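Local coordinates for protein time interval measuring enzyme TIME (Bombyx mori, PDB 2E47) that probably destroys superoxide radicals as a copper- and zinc-binding Cu-Zn superoxide dismutase, and is named for measuring time intervals, at residues Arg9-Leu14 and Cys150-Leu156; Gly38-Pro44 and Phe93-Ser99. All coordinates share one frame. Numbering follows the deposited sequence.

Interaction 1: residues Arg9-Leu14 and Cys150-Leu156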
ATOM      1  N   ARG A   9     -12.035   5.218   3.291  1.00 32.81           N
ATOM      2  CA  ARG A   9     -11.140   4.913   4.408  1.00 31.20           C
ATOM      3  C   ARG A   9      -9.819   4.327   3.860  1.00 28.55           C
ATOM      4  O   ARG A   9      -9.707   3.996   2.676  1.00 27.00           O
ATOM      5  CB  ARG A   9     -11.807   3.927   5.371  1.00 31.44           C
ATOM      6  CG  ARG A   9     -13.194   4.396   5.833  1.00 35.90           C
ATOM      7  CD  ARG A   9     -13.750   3.547   6.965  1.00 41.82           C
ATOM      8  NE  ARG A   9     -13.961   2.136   6.582  1.00 47.31           N
ATOM      9  CZ  ARG A   9     -13.936   1.098   7.438  1.00 47.55           C
ATOM     10  NH1 ARG A   9     -13.719   1.286   8.750  1.00 43.87           N
ATOM     11  NH2 ARG A   9     -14.107  -0.141   6.971  1.00 48.42           N
ATOM     12  N   ALA A  10      -8.832   4.185   4.728  1.00 25.73           N
ATOM     13  CA  ALA A  10      -7.559   3.601   4.336  1.00 23.94           C
ATOM     14  C   ALA A  10      -7.043   2.822   5.510  1.00 22.72           C
ATOM     15  O   ALA A  10      -7.519   2.976   6.624  1.00 22.22           O
ATOM     16  CB  ALA A  10      -6.607   4.679   3.952  1.00 22.28           C
ATOM     17  N   ILE A  11      -6.080   1.963   5.281  1.00 21.34           N
ATOM     18  CA  ILE A  11      -5.648   1.074   6.339  1.00 21.35           C
ATOM     19  C   ILE A  11      -4.204   0.718   6.000  1.00 20.17           C
ATOM     20  O   ILE A  11      -3.833   0.702   4.799  1.00 20.44           O
ATOM     21  CB  ILE A  11      -6.460  -0.218   6.334  1.00 21.89           C
ATOM     22  CG1 ILE A  11      -5.997  -1.122   7.493  1.00 22.16           C
ATOM     23  CG2 ILE A  11      -6.279  -0.989   4.985  1.00 22.70           C
ATOM     24  CD1 ILE A  11      -7.072  -2.218   7.907  1.00 24.22           C
ATOM     25  N   ALA A  12      -3.384   0.524   7.030  1.00 19.38           N
ATOM     26  CA  ALA A  12      -1.967   0.064   6.880  1.00 19.96           C
ATOM     27  C   ALA A  12      -1.849  -1.085   7.827  1.00 19.98           C
ATOM     28  O   ALA A  12      -2.405  -1.025   8.944  1.00 21.31           O
ATOM     29  CB  ALA A  12      -0.970   1.155   7.348  1.00 16.07           C
ATOM     30  N   VAL A  13      -1.104  -2.099   7.448  1.00 19.40           N
ATOM     31  CA  VAL A  13      -0.926  -3.244   8.313  1.00 19.26           C
ATOM     32  C   VAL A  13       0.535  -3.346   8.624  1.00 18.99           C
ATOM     33  O   VAL A  13       1.340  -3.294   7.739  1.00 18.73           O
ATOM     34  CB  VAL A  13      -1.480  -4.562   7.618  1.00 19.78           C
ATOM     35  CG1 VAL A  13      -1.147  -5.749   8.386  1.00 21.11           C
ATOM     36  CG2 VAL A  13      -3.042  -4.472   7.433  1.00 19.98           C
ATOM     37  N   LEU A  14       0.887  -3.478   9.884  1.00 20.25           N
ATOM     38  CA  LEU A  14       2.269  -3.777  10.311  1.00 22.37           C
ATOM     39  C   LEU A  14       2.386  -5.300  10.584  1.00 26.19           C
ATOM     40  O   LEU A  14       1.510  -5.848  11.254  1.00 24.24           O
ATOM     41  CB  LEU A  14       2.435  -3.084  11.644  1.00 22.92           C
ATOM     42  CG  LEU A  14       2.974  -1.641  11.661  1.00 25.36           C
ATOM     43  CD1 LEU A  14       2.981  -0.970  10.318  1.00 21.04           C
ATOM     44  CD2 LEU A  14       2.539  -0.751  12.809  1.00 22.21           C
ATOM     45  N   CYS A 150       6.830  -1.143   9.074  1.00 20.94           N
ATOM     46  CA  CYS A 150       6.159  -0.228   8.170  1.00 23.59           C
ATOM     47  C   CYS A 150       5.066  -0.911   7.390  1.00 22.94           C
ATOM     48  O   CYS A 150       5.092  -2.149   7.232  1.00 23.04           O
ATOM     49  CB  CYS A 150       7.157   0.417   7.156  1.00 23.98           C
ATOM     50  SG  CYS A 150       8.300  -0.648   6.408  1.00 35.56           S
ATOM     51  N   GLY A 151       4.119  -0.132   6.882  1.00 21.32           N
ATOM     52  CA  GLY A 151       3.117  -0.696   5.996  1.00 19.62           C
ATOM     53  C   GLY A 151       2.686   0.355   5.011  1.00 19.60           C
ATOM     54  O   GLY A 151       2.601   1.517   5.365  1.00 19.45           O
ATOM     55  N   VAL A 152       2.396  -0.050   3.791  1.00 17.73           N
ATOM     56  CA  VAL A 152       1.773   0.859   2.831  1.00 18.69           C
ATOM     57  C   VAL A 152       0.314   1.170   3.215  1.00 18.48           C
ATOM     58  O   VAL A 152      -0.456   0.294   3.636  1.00 16.18           O
ATOM     59  CB  VAL A 152       1.795   0.297   1.380  1.00 18.27           C
ATOM     60  CG1 VAL A 152       1.316   1.369   0.437  1.00 18.69           C
ATOM     61  CG2 VAL A 152       3.189  -0.130   0.982  1.00 17.86           C
ATOM     62  N   ILE A 153      -0.073   2.421   3.100  1.00 17.25           N
ATOM     63  CA  ILE A 153      -1.479   2.798   3.370  1.00 17.81           C
ATOM     64  C   ILE A 153      -2.360   2.504   2.160  1.00 19.38           C
ATOM     65  O   ILE A 153      -2.200   3.164   1.125  1.00 19.98           O
ATOM     66  CB  ILE A 153      -1.557   4.276   3.696  1.00 18.58           C
ATOM     67  CG1 ILE A 153      -0.646   4.575   4.883  1.00 16.81           C
ATOM     68  CG2 ILE A 153      -3.007   4.713   3.985  1.00 21.09           C
ATOM     69  CD1 ILE A 153      -0.367   6.115   5.187  1.00 16.30           C
ATOM     70  N   GLY A 154      -3.250   1.490   2.283  1.00 20.13           N
ATOM     71  CA  GLY A 154      -4.057   1.032   1.174  1.00 20.90           C
ATOM     72  C   GLY A 154      -5.499   1.488   1.305  1.00 21.28           C
ATOM     73  O   GLY A 154      -5.918   1.861   2.382  1.00 21.20           O
ATOM     74  N   ILE A 155      -6.238   1.441   0.204  1.00 21.56           N
ATOM     75  CA  ILE A 155      -7.638   1.780   0.159  1.00 23.69           C
ATOM     76  C   ILE A 155      -8.363   0.643   0.872  1.00 25.92           C
ATOM     77  O   ILE A 155      -8.210  -0.534   0.580  1.00 25.03           O
ATOM     78  CB  ILE A 155      -8.178   1.982  -1.328  1.00 23.23           C
ATOM     79  CG1 ILE A 155      -7.590   3.262  -1.898  1.00 25.10           C
ATOM     80  CG2 ILE A 155      -9.713   2.141  -1.321  1.00 22.29           C
ATOM     81  CD1 ILE A 155      -7.682   3.446  -3.439  1.00 23.62           C
ATOM     82  N   LEU A 156      -9.090   1.026   1.897  1.00 28.87           N
ATOM     83  CA  LEU A 156      -9.965   0.147   2.599  1.00 30.68           C
ATOM     84  C   LEU A 156     -11.305   0.510   1.979  1.00 33.87           C
ATOM     85  O   LEU A 156     -12.294  -0.194   2.222  1.00 38.53           O
ATOM     86  CB  LEU A 156      -9.932   0.498   4.111  1.00 31.56           C
ATOM     87  CG  LEU A 156     -10.750  -0.266   5.161  1.00 30.06           C
ATOM     88  CD1 LEU A 156     -10.175  -1.615   5.356  1.00 28.53           C
ATOM     89  CD2 LEU A 156     -10.685   0.504   6.435  1.00 29.89           C
TER
HETATM   90  O   HOH W   1      -0.492  -2.139   4.507  1.00 17.67           O

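Interaction 2: residues Gly38-Pro44 and Phe93-Ser99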
ATOM      1  N   GLY A  38      -4.509  -0.752  16.779  1.00 23.22           N
ATOM      2  CA  GLY A  38      -3.875  -1.420  17.902  1.00 22.79           C
ATOM      3  C   GLY A  38      -2.641  -2.002  17.318  1.00 23.79           C
ATOM      4  O   GLY A  38      -2.672  -2.421  16.172  1.00 25.03           O
ATOM      5  N   ILE A  39      -1.548  -2.015  18.082  1.00 22.88           N
ATOM      6  CA  ILE A  39      -0.291  -2.645  17.646  1.00 22.34           C
ATOM      7  C   ILE A  39       0.148  -3.420  18.861  1.00 22.68           C
ATOM      8  O   ILE A  39      -0.057  -2.954  19.957  1.00 23.62           O
ATOM      9  CB  ILE A  39       0.766  -1.603  17.264  1.00 21.67           C
ATOM     10  CG1 ILE A  39       0.245  -0.678  16.147  1.00 21.79           C
ATOM     11  CG2 ILE A  39       2.091  -2.241  16.809  1.00 20.20           C
ATOM     12  CD1 ILE A  39       1.226   0.507  16.018  1.00 25.98           C
ATOM     13  N   THR A  40       0.675  -4.619  18.680  1.00 23.07           N
ATOM     14  CA  THR A  40       1.343  -5.321  19.767  1.00 25.59           C
ATOM     15  C   THR A  40       2.793  -5.641  19.402  1.00 23.55           C
ATOM     16  O   THR A  40       3.161  -5.782  18.230  1.00 23.40           O
ATOM     17  CB  THR A  40       0.611  -6.649  20.105  1.00 27.88           C
ATOM     18  OG1 THR A  40       0.621  -7.460  18.919  1.00 33.48           O
ATOM     19  CG2 THR A  40      -0.810  -6.339  20.430  1.00 29.85           C
ATOM     20  N   GLY A  41       3.635  -5.729  20.409  1.00 23.27           N
ATOM     21  CA  GLY A  41       4.991  -6.193  20.187  1.00 22.27           C
ATOM     22  C   GLY A  41       6.101  -5.330  20.738  1.00 22.38           C
ATOM     23  O   GLY A  41       7.249  -5.682  20.573  1.00 22.56           O
ATOM     24  N   LEU A  42       5.805  -4.184  21.358  1.00 21.16           N
ATOM     25  CA  LEU A  42       6.894  -3.440  21.983  1.00 22.44           C
ATOM     26  C   LEU A  42       6.643  -3.229  23.454  1.00 22.18           C
ATOM     27  O   LEU A  42       5.506  -3.153  23.884  1.00 23.92           O
ATOM     28  CB  LEU A  42       7.110  -2.085  21.352  1.00 22.00           C
ATOM     29  CG  LEU A  42       7.570  -2.087  19.912  1.00 22.79           C
ATOM     30  CD1 LEU A  42       7.256  -0.677  19.356  1.00 17.83           C
ATOM     31  CD2 LEU A  42       8.980  -2.508  19.802  1.00 19.63           C
ATOM     32  N   PRO A  43       7.713  -3.112  24.223  1.00 22.89           N
ATOM     33  CA  PRO A  43       7.582  -2.902  25.681  1.00 23.23           C
ATOM     34  C   PRO A  43       6.908  -1.560  26.037  1.00 23.16           C
ATOM     35  O   PRO A  43       6.897  -0.675  25.200  1.00 24.62           O
ATOM     36  CB  PRO A  43       9.051  -2.908  26.175  1.00 22.88           C
ATOM     37  CG  PRO A  43       9.924  -2.847  25.030  1.00 23.76           C
ATOM     38  CD  PRO A  43       9.118  -3.229  23.767  1.00 22.32           C
ATOM     39  N   PRO A  44       6.434  -1.381  27.282  1.00 23.33           N
ATOM     40  CA  PRO A  44       5.677  -0.164  27.615  1.00 23.16           C
ATOM     41  C   PRO A  44       6.623   1.052  27.374  1.00 22.05           C
ATOM     42  O   PRO A  44       7.811   0.979  27.652  1.00 21.92           O
ATOM     43  CB  PRO A  44       5.392  -0.323  29.121  1.00 22.33           C
ATOM     44  CG  PRO A  44       6.543  -1.319  29.607  1.00 23.43           C
ATOM     45  CD  PRO A  44       6.635  -2.269  28.451  1.00 24.19           C
ATOM     46  N   PHE A  93       2.774   2.210  24.251  1.00 21.83           N
ATOM     47  CA  PHE A  93       2.545   0.798  24.572  1.00 22.48           C
ATOM     48  C   PHE A  93       2.318   0.612  26.066  1.00 24.55           C
ATOM     49  O   PHE A  93       2.916   1.322  26.869  1.00 23.72           O
ATOM     50  CB  PHE A  93       3.726  -0.069  24.103  1.00 20.66           C
ATOM     51  CG  PHE A  93       3.720  -0.282  22.639  1.00 21.46           C
ATOM     52  CD1 PHE A  93       3.267  -1.476  22.107  1.00 21.16           C
ATOM     53  CD2 PHE A  93       4.102   0.767  21.766  1.00 19.24           C
ATOM     54  CE1 PHE A  93       3.202  -1.653  20.763  1.00 20.19           C
ATOM     55  CE2 PHE A  93       4.097   0.580  20.399  1.00 20.90           C
ATOM     56  CZ  PHE A  93       3.646  -0.643  19.893  1.00 20.49           C
ATOM     57  N   ASP A  94       1.430  -0.337  26.427  1.00 27.58           N
ATOM     58  CA  ASP A  94       1.154  -0.591  27.838  1.00 28.88           C
ATOM     59  C   ASP A  94       2.036  -1.709  28.316  1.00 30.38           C
ATOM     60  O   ASP A  94       2.819  -2.270  27.546  1.00 29.25           O
ATOM     61  CB  ASP A  94      -0.344  -0.879  28.125  1.00 28.68           C
ATOM     62  CG  ASP A  94      -0.840  -2.156  27.473  1.00 29.33           C
ATOM     63  OD1 ASP A  94      -2.036  -2.253  27.202  1.00 28.04           O
ATOM     64  OD2 ASP A  94      -0.021  -3.036  27.148  1.00 31.76           O
ATOM     65  N   GLU A  95       1.891  -2.049  29.601  1.00 33.47           N
ATOM     66  CA  GLU A  95       2.673  -3.111  30.250  1.00 35.36           C
ATOM     67  C   GLU A  95       2.489  -4.450  29.561  1.00 35.03           C
ATOM     68  O   GLU A  95       3.370  -5.302  29.610  1.00 36.74           O
ATOM     69  CB  GLU A  95       2.251  -3.198  31.716  1.00 36.93           C
ATOM     70  CG  GLU A  95       2.682  -1.979  32.511  1.00 43.33           C
ATOM     71  CD  GLU A  95       3.782  -2.292  33.524  1.00 54.23           C
ATOM     72  OE1 GLU A  95       4.951  -2.542  33.110  1.00 57.65           O
ATOM     73  OE2 GLU A  95       3.464  -2.285  34.750  1.00 57.59           O
ATOM     74  N   ASN A  96       1.355  -4.608  28.881  1.00 34.92           N
ATOM     75  CA  ASN A  96       1.061  -5.802  28.074  1.00 34.59           C
ATOM     76  C   ASN A  96       1.610  -5.746  26.652  1.00 33.14           C
ATOM     77  O   ASN A  96       1.177  -6.542  25.816  1.00 32.20           O
ATOM     78  CB  ASN A  96      -0.462  -6.032  27.980  1.00 35.21           C
ATOM     79  CG  ASN A  96      -1.138  -6.152  29.356  1.00 42.09           C
ATOM     80  OD1 ASN A  96      -1.378  -5.149  30.054  1.00 48.06           O
ATOM     81  ND2 ASN A  96      -1.470  -7.376  29.734  1.00 44.16           N
ATOM     82  N   HIS A  97       2.538  -4.818  26.354  1.00 30.82           N
ATOM     83  CA  HIS A  97       3.085  -4.701  24.989  1.00 29.66           C
ATOM     84  C   HIS A  97       2.020  -4.463  23.915  1.00 28.49           C
ATOM     85  O   HIS A  97       2.150  -4.904  22.771  1.00 28.37           O
ATOM     86  CB  HIS A  97       3.919  -5.923  24.646  1.00 30.49           C
ATOM     87  CG  HIS A  97       5.123  -6.088  25.520  1.00 31.83           C
ATOM     88  ND1 HIS A  97       5.066  -5.954  26.890  1.00 34.70           N
ATOM     89  CD2 HIS A  97       6.413  -6.362  25.226  1.00 33.36           C
ATOM     90  CE1 HIS A  97       6.272  -6.131  27.403  1.00 31.47           C
ATOM     91  NE2 HIS A  97       7.110  -6.368  26.416  1.00 32.03           N
ATOM     92  N   TYR A  98       0.971  -3.759  24.301  1.00 27.24           N
ATOM     93  CA  TYR A  98      -0.106  -3.403  23.425  1.00 27.62           C
ATOM     94  C   TYR A  98      -0.288  -1.862  23.345  1.00 27.65           C
ATOM     95  O   TYR A  98      -0.248  -1.185  24.368  1.00 28.04           O
ATOM     96  CB  TYR A  98      -1.392  -4.045  23.910  1.00 29.32           C
ATOM     97  CG  TYR A  98      -2.610  -3.480  23.261  1.00 31.16           C
ATOM     98  CD1 TYR A  98      -2.987  -3.872  21.985  1.00 32.35           C
ATOM     99  CD2 TYR A  98      -3.397  -2.532  23.926  1.00 34.54           C
ATOM    100  CE1 TYR A  98      -4.150  -3.314  21.386  1.00 37.61           C
ATOM    101  CE2 TYR A  98      -4.542  -1.980  23.329  1.00 34.68           C
ATOM    102  CZ  TYR A  98      -4.904  -2.387  22.069  1.00 33.88           C
ATOM    103  OH  TYR A  98      -6.035  -1.842  21.486  1.00 37.50           O
ATOM    104  N   SER A  99      -0.508  -1.331  22.137  1.00 25.77           N
ATOM    105  CA  SER A  99      -0.699   0.082  21.945  1.00 25.85           C
ATOM    106  C   SER A  99      -2.061   0.271  21.277  1.00 26.97           C
ATOM    107  O   SER A  99      -2.297  -0.265  20.190  1.00 26.32           O
ATOM    108  CB  SER A  99       0.315   0.661  21.000  1.00 24.21           C
ATOM    109  OG  SER A  99      -0.052   2.021  20.769  1.00 23.24           O
TER

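Interaction 1: residues Arg9-Leu14 and Cys150-Leu156
Ile153 supplies the apolar centre of this antiparallel pairing of the N-terminal and C-terminal strands of the superoxide dismutase β-barrel: its CG2 lies 3.6 Å from Ala10 CB and its CG1 4.2 Å from Ala12 CB. Both alanines are buried, and their small side chains leave room for the isoleucine; Ile116 and Val121 also touch it. A second apolar contact lies toward the chain end, with Leu156 CD1 4.0 Å from Ile11 CG2.

Ile11 and Gly154 form a hydrogen-bonded pair, with Ile11 N to Gly154 O at 2.9 Å and Gly154 N to Ile11 O at 2.7 Å, and Leu156 N adds a bond to Arg9 O at 3.1 Å. Near Ile153 the regular pairing is interrupted: a water takes the place of a direct bond, accepting from Val13 N (3.0 Å) and donating to Val152 O (2.6 Å), while the chains remain close (Gly151 CA to Val13 O 3.6 Å). The axes of 9-14 and 150-152 pass 5.3 Å apart, with 146° between their N-to-C directions. At Gly151, a CB would clash with Val13 O.

At the exposed edge, Leu156 CD2 sits over one face of the Arg9 guanidinium, 3.5 Å from its CZ. Ile155 and Val152 pack on the second subunit, while Cys150 is disulfide-bonded to Cys61. Three direct backbone bonds near the C terminus and one water-mediated link farther back imply that the irregularity is tolerated without opening the sheet.

Interaction 2: residues Gly38-Pro44 and Phe93-Ser99
Strands 33-40 and 98-105 of the Greek-key β-barrel of Cu-Zn superoxide dismutases, neighbours in the sheet though far apart in sequence, run antiparallel at residues 38-40 and 98-99. Ile39 and Ser99 form a hydrogen-bonded pair, with Ile39 N to Ser99 O and Ser99 N to Ile39 O both 2.8 Å; Thr40 and Tyr98 follow as a non-hydrogen-bonded pair, their CA atoms 4.4 Å apart. Gly41 N then donates to His97 O at 2.9 Å. Gly41 has phi/psi of 129/-2°, where a side chain would jam against the preceding carbonyl. On the other segment, a type I turn from Asp94 to His97 reverses the chain, closed by His97 N to Asp94 O (2.8 Å). Asp94 OD2 also accepts from Tyr98 N at 3.1 Å.

Phe93 is the buried hub of the side-chain contact. Leu42 CB stands 3.8 Å from its ring centroid and 4° off the normal, a CH-pi contact over the face, while Leu42 CD1 approaches Phe93 CE2 at 3.6 Å and Ile39 CG2 approaches Phe93 CZ at 3.8 Å. Leu42, its side chain about 8 Å from that of His124, probably plugs the barrel end, as in relatives. On the face carrying Thr40 and Tyr98, Thr40 CG2 touches the Tyr98 ring edge, 3.6 Å from Tyr98 CD1; on the other, with Ile39, Ser99 OG is hydrogen-bonded to Val92 O. At the more exposed end the His97 ring, held by ND1 to Glu95 O at 3.3 Å, receives Pro43 CA over one face, 3.7 Å from its centroid and 16° off the normal.

In the fold
From the N terminus, strand 9-15 comes first, and its partner is the last strand, 147-155, so interaction 1 closes almost the whole chain into one loop of 135 intervening residues. Interaction 2 falls wholly within that loop and closes a shorter one of 48 residues, pairing strand 33-40 with strand 98-105; the two loops therefore nest without crossing. Strands 20-27 and 33-40 carry the sheet from strand 9-15 to interaction 2, bringing the first and last strands and strand 98-105 into one sheet although the contact centres lie about 20 Å apart. A direct link exists as well: Leu14 CD2 packs against Ile39 CD1 at 3.7 Å, joining the two contacts through their side chains.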